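Side-chain contacts in amidase, hydantoinase/carbamoylase family (Paraburkholderia phymatum, PDB 6C0D), which probably hydrolyses N-carbamoyl-L-amino acids to free L-amino acids, as a metal-dependent homodimeric member of the peptidase M20 family: residues R51-L54 against A55-T59; P299-L302 against H303-N307. All coordinates share one frame; numbering follows the deposited sequence.

Overall arrangement
From the N terminus the chain first reaches contact 1, two successive turns in the second half of helix 45-60, on the zinc-binding part of the fold. It then runs past His89, Asp100 and His196, which hold the zinc ion, and on to contact 2, the opening turns of helix 299-317. Each contact lies within a single helix, so neither closes a long loop, and the two follow in series without nesting or crossing. The centres of contact 1 and contact 2 are about 44 Å apart, on opposite sides of the chain's centre. Contact 1 faces helix 18-30 and strands 64-67 and 73-76; contact 2 faces helix 244-262 and strands 210-227 and 283-296.

Contact 1: residues R51-L54 against A55-T59; sequences RRWL and AGRMT. With EDO (1,2-ethanediol), chain L.
Trp53 and Arg57 stand one turn apart on helix 45-60, a surface helix of the zinc-binding domain of this M20 fold, and join in a CH-pi contact along it. Arg57 CG lies over one face of the indole, 3.8 Å from the centroid of the six-membered ring and offset toward the rim; its nearest ring atoms include Trp53 CE2, 3.5 Å from Arg57 CG. With Trp53 CG anti to the backbone N (chi1 169°), the indole leans forward along the helix to meet this methylene. Bends at chi2 (-60°) and again at chi3 then take the arginine chain out beyond the NE1/CZ2 edge of the indole, the guanidinium plane turned 42° from that of the ring. There NE makes a salt bridge to Asp24, and NH2 gives a weak hydrogen bond to O1 of an ethanediol, probably from the crystallisation liquor (Arg57 NH2 to O1 3.5 Å).

On the buried side Leu54 meets Met58 in the same i to i+4 spacing. Met58 CE reaches 3.8 Å from both Leu54 CG and Leu54 CD2. Regular helical bonds run beneath both pairs: Arg57 N to Trp53 O is 3.0 Å and Met58 N to Leu54 O 2.9 Å.

Arg51 reaches inward instead, in a salt bridge through NE to Asp47, its side chain about 6 Å from that of the zinc ligand His89. Trp53 rests on Thr27 and Leu28 of helix 18-30, with its ring also meeting Phe31, whereas Leu54, Ala55 and Met58 pack on Val73 of strand 73-76.

Contact 2: residues P299-L302 against H303-N307; sequences PNRL and HAMEN
Arg301 and Met305 run alongside each other, one turn apart, at the start of helix 299-317, one of the helices packed on the antiparallel strands of the M20 lid domain. Arg301 CG meets Met305 SD at 3.9 Å, and Met305 CG also passes 3.2 Å from Arg301 O. The arginine runs out with its CG anti to the backbone N (chi1 -178°), then bends at chi3, leaving its methylenes beside the thioether and its charge farther out. Backbone bonds support the pair, Met305 N to Arg301 O being 2.8 Å.

On the far side of the helix from Met305, the deposited His303 conformer, one of two, places its imidazole over Pro299 O, which stands 3.0 Å above the ring plane. That carbonyl is already engaged by His303 N; the overlap holds for this conformer alone, and little weight rests on it.

Farther out, the arginine head is fixed by a salt bridge from NH1 to Asp296 and a hydrogen bond from NE to Leu262 O, tying it to the ends of strand 283-296 and helix 244-262. Met305 is buried against Phe259 and Phe294, and Leu302 also packs on Phe294. In the conformers given, His303 NE2 is hydrogen-bonded to Glu334 and Glu306 forms a salt bridge with Arg220 NE. The backbone continues the helix with Glu306 N to Leu302 O at 3.2 Å.

Contact 1: residues R51-L54 against A55-T59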
loop_
_atom_site.group_PDB
_atom_site.type_symbol
_atom_site.label_atom_id
_atom_site.label_comp_id
_atom_site.label_asym_id
_atom_site.label_seq_id
_atom_site.Cartn_x
_atom_site.Cartn_y
_atom_site.Cartn_z
ATOM N N ARG A 51 8.930 26.002 29.215
ATOM C CA ARG A 51 9.795 25.480 30.266
ATOM C C ARG A 51 10.224 26.582 31.225
ATOM O O ARG A 51 10.307 26.356 32.437
ATOM C CB ARG A 51 11.012 24.789 29.653
ATOM C CG ARG A 51 10.635 23.474 29.008
ATOM C CD ARG A 51 11.784 22.634 28.402
ATOM N NE ARG A 51 11.092 21.632 27.615
ATOM C CZ ARG A 51 10.677 20.454 28.070
ATOM N NH1 ARG A 51 10.991 20.037 29.298
ATOM N NH2 ARG A 51 9.965 19.674 27.270
ATOM N N ARG A 52 10.505 27.777 30.707
ATOM C CA ARG A 52 10.830 28.885 31.597
ATOM C C ARG A 52 9.642 29.234 32.483
ATOM O O ARG A 52 9.803 29.460 33.690
ATOM C CB ARG A 52 11.289 30.092 30.783
ATOM C CG ARG A 52 12.641 29.873 30.133
ATOM C CD ARG A 52 13.015 30.995 29.181
ATOM N NE ARG A 52 14.348 30.763 28.638
ATOM C CZ ARG A 52 14.762 31.219 27.463
ATOM N NH1 ARG A 52 13.939 31.927 26.699
ATOM N NH2 ARG A 52 15.994 30.958 27.051
ATOM N N TRP A 53 8.436 29.263 31.909
ATOM C CA TRP A 53 7.248 29.504 32.719
ATOM C C TRP A 53 7.106 28.432 33.791
ATOM O O TRP A 53 6.885 28.736 34.969
ATOM C CB TRP A 53 6.000 29.553 31.835
ATOM C CG TRP A 53 4.732 29.534 32.642
ATOM C CD1 TRP A 53 4.118 30.605 33.233
ATOM C CD2 TRP A 53 3.935 28.386 32.965
ATOM N NE1 TRP A 53 2.993 30.192 33.905
ATOM C CE2 TRP A 53 2.855 28.837 33.752
ATOM C CE3 TRP A 53 4.024 27.025 32.656
ATOM C CZ2 TRP A 53 1.875 27.973 34.242
ATOM C CZ3 TRP A 53 3.042 26.166 33.140
ATOM C CH2 TRP A 53 1.985 26.645 33.925
ATOM N N LEU A 54 7.262 27.168 33.398
ATOM C CA LEU A 54 7.110 26.070 34.346
ATOM C C LEU A 54 8.130 26.163 35.474
ATOM O O LEU A 54 7.799 25.937 36.646
ATOM C CB LEU A 54 7.247 24.738 33.617
ATOM C CG LEU A 54 7.124 23.518 34.511
ATOM C CD1 LEU A 54 5.713 23.457 35.116
ATOM C CD2 LEU A 54 7.448 22.264 33.713
ATOM N N ALA A 55 9.381 26.478 35.145
ATOM C CA ALA A 55 10.390 26.591 36.190
ATOM C C ALA A 55 10.035 27.715 37.153
ATOM O O ALA A 55 10.251 27.598 38.365
ATOM C CB ALA A 55 11.769 26.813 35.565
ATOM N N GLY A 56 9.465 28.805 36.632
ATOM C CA GLY A 56 9.021 29.881 37.504
ATOM C C GLY A 56 7.909 29.450 38.441
ATOM O O GLY A 56 7.892 29.831 39.615
ATOM N N ARG A 57 6.961 28.654 37.933
ATOM C CA ARG A 57 5.882 28.148 38.781
ATOM C C ARG A 57 6.423 27.219 39.862
ATOM O O ARG A 57 5.933 27.227 41.000
ATOM C CB ARG A 57 4.826 27.411 37.946
ATOM C CG ARG A 57 4.034 28.308 36.998
ATOM C CD ARG A 57 3.290 29.406 37.785
ATOM N NE ARG A 57 2.024 28.934 38.353
ATOM C CZ ARG A 57 1.529 29.344 39.517
ATOM N NH1 ARG A 57 2.205 30.214 40.267
ATOM N NH2 ARG A 57 0.363 28.878 39.939
ATOM N N MET A 58 7.401 26.376 39.511
ATOM C CA MET A 58 8.037 25.532 40.514
ATOM C C MET A 58 8.729 26.375 41.571
ATOM O O MET A 58 8.678 26.058 42.767
ATOM C CB MET A 58 9.043 24.594 39.852
ATOM C CG MET A 58 8.402 23.563 38.920
ATOM S SD MET A 58 9.705 22.575 38.137
ATOM C CE MET A 58 8.772 21.377 37.201
ATOM N N THR A 59 9.408 27.441 41.141
ATOM C CA THR A 59 10.050 28.332 42.092
ATOM C C THR A 59 9.016 28.983 42.999
ATOM O O THR A 59 9.193 29.022 44.221
ATOM C CB THR A 59 10.872 29.382 41.350
ATOM O OG1 THR A 59 11.915 28.720 40.623
ATOM C CG2 THR A 59 11.476 30.377 42.335
HETATM C C1 EDO L . 0.185 29.274 44.600
HETATM O O1 EDO L . 0.138 29.818 43.268
HETATM C C2 EDO L . 1.616 28.940 45.045
HETATM O O2 EDO L . 2.564 29.212 44.002
#

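Contact 2: residues P299-L302 against H303-N307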
loop_
_atom_site.group_PDB
_atom_site.type_symbol
_atom_site.label_atom_id
_atom_site.label_comp_id
_atom_site.label_asym_id
_atom_site.label_seq_id
_atom_site.Cartn_x
_atom_site.Cartn_y
_atom_site.Cartn_z
ATOM N N PRO A 299 5.502 -11.269 29.713
ATOM C CA PRO A 299 6.679 -11.591 28.893
ATOM C C PRO A 299 6.629 -12.984 28.290
ATOM O O PRO A 299 7.095 -13.172 27.158
ATOM C CB PRO A 299 7.855 -11.427 29.878
ATOM C CG PRO A 299 7.247 -11.463 31.228
ATOM C CD PRO A 299 5.867 -10.918 31.107
ATOM N N ASN A 300 6.095 -13.976 29.016
ATOM C CA ASN A 300 5.990 -15.318 28.447
ATOM C C ASN A 300 5.111 -15.312 27.202
ATOM O O ASN A 300 5.436 -15.958 26.196
ATOM C CB ASN A 300 5.419 -16.297 29.471
ATOM C CG ASN A 300 6.468 -16.810 30.445
ATOM O OD1 ASN A 300 7.665 -16.630 30.234
ATOM N ND2 ASN A 300 6.018 -17.483 31.499
ATOM N N ARG A 301 3.985 -14.607 27.265
ATOM C CA ARG A 301 3.089 -14.560 26.107
ATOM C C ARG A 301 3.731 -13.813 24.953
ATOM O O ARG A 301 3.633 -14.237 23.792
ATOM C CB ARG A 301 1.765 -13.897 26.474
ATOM C CG ARG A 301 0.784 -13.890 25.277
ATOM C CD ARG A 301 -0.518 -13.144 25.579
ATOM N NE ARG A 301 -1.354 -13.918 26.493
ATOM C CZ ARG A 301 -1.519 -13.644 27.782
ATOM N NH1 ARG A 301 -0.918 -12.593 28.333
ATOM N NH2 ARG A 301 -2.301 -14.422 28.521
ATOM N N LEU A 302 4.384 -12.691 25.255
ATOM C CA LEU A 302 5.021 -11.904 24.206
ATOM C C LEU A 302 6.063 -12.733 23.471
ATOM O O LEU A 302 6.141 -12.693 22.237
ATOM C CB LEU A 302 5.644 -10.650 24.817
ATOM C CG LEU A 302 6.142 -9.524 23.917
ATOM C CD1 LEU A 302 5.000 -8.918 23.061
ATOM C CD2 LEU A 302 6.792 -8.454 24.819
ATOM N N HIS A 303 6.854 -13.520 24.214
ATOM C CA HIS A 303 7.869 -14.372 23.605
ATOM C C HIS A 303 7.236 -15.540 22.859
ATOM O O HIS A 303 7.745 -15.964 21.816
ATOM C CB HIS A 303 8.842 -14.894 24.679
ATOM C CG HIS A 303 9.514 -13.813 25.469
ATOM N ND1 HIS A 303 10.190 -14.060 26.647
ATOM C CD2 HIS A 303 9.612 -12.479 25.252
ATOM C CE1 HIS A 303 10.671 -12.924 27.121
ATOM N NE2 HIS A 303 10.332 -11.949 26.295
ATOM N N ALA A 304 6.138 -16.087 23.391
ATOM C CA ALA A 304 5.458 -17.177 22.692
ATOM C C ALA A 304 4.847 -16.690 21.386
ATOM O O ALA A 304 4.798 -17.447 20.405
ATOM C CB ALA A 304 4.365 -17.791 23.571
ATOM N N MET A 305 4.382 -15.436 21.351
ATOM C CA MET A 305 3.851 -14.879 20.109
ATOM C C MET A 305 4.952 -14.736 19.070
ATOM O O MET A 305 4.765 -15.086 17.898
ATOM C CB MET A 305 3.179 -13.532 20.393
ATOM C CG MET A 305 1.864 -13.675 21.167
ATOM S SD MET A 305 1.243 -12.099 21.793
ATOM C CE MET A 305 0.575 -11.416 20.260
ATOM N N GLU A 306 6.119 -14.237 19.486
ATOM C CA GLU A 306 7.254 -14.154 18.574
ATOM C C GLU A 306 7.649 -15.535 18.064
ATOM O O GLU A 306 7.884 -15.731 16.860
ATOM C CB GLU A 306 8.426 -13.473 19.286
ATOM C CG GLU A 306 9.672 -13.316 18.445
ATOM C CD GLU A 306 10.688 -12.417 19.125
ATOM O OE1 GLU A 306 10.559 -11.179 19.021
ATOM O OE2 GLU A 306 11.597 -12.952 19.792
ATOM N N ASN A 307 7.730 -16.514 18.971
ATOM C CA ASN A 307 8.085 -17.868 18.549
ATOM C C ASN A 307 7.047 -18.446 17.593
ATOM O O ASN A 307 7.397 -19.179 16.656
ATOM C CB ASN A 307 8.248 -18.772 19.768
ATOM C CG ASN A 307 9.394 -18.324 20.664
ATOM O OD1 ASN A 307 10.345 -17.701 20.192
ATOM N ND2 ASN A 307 9.302 -18.628 21.957
HETATM O O HOH W 1 9.653 -15.226 28.862
#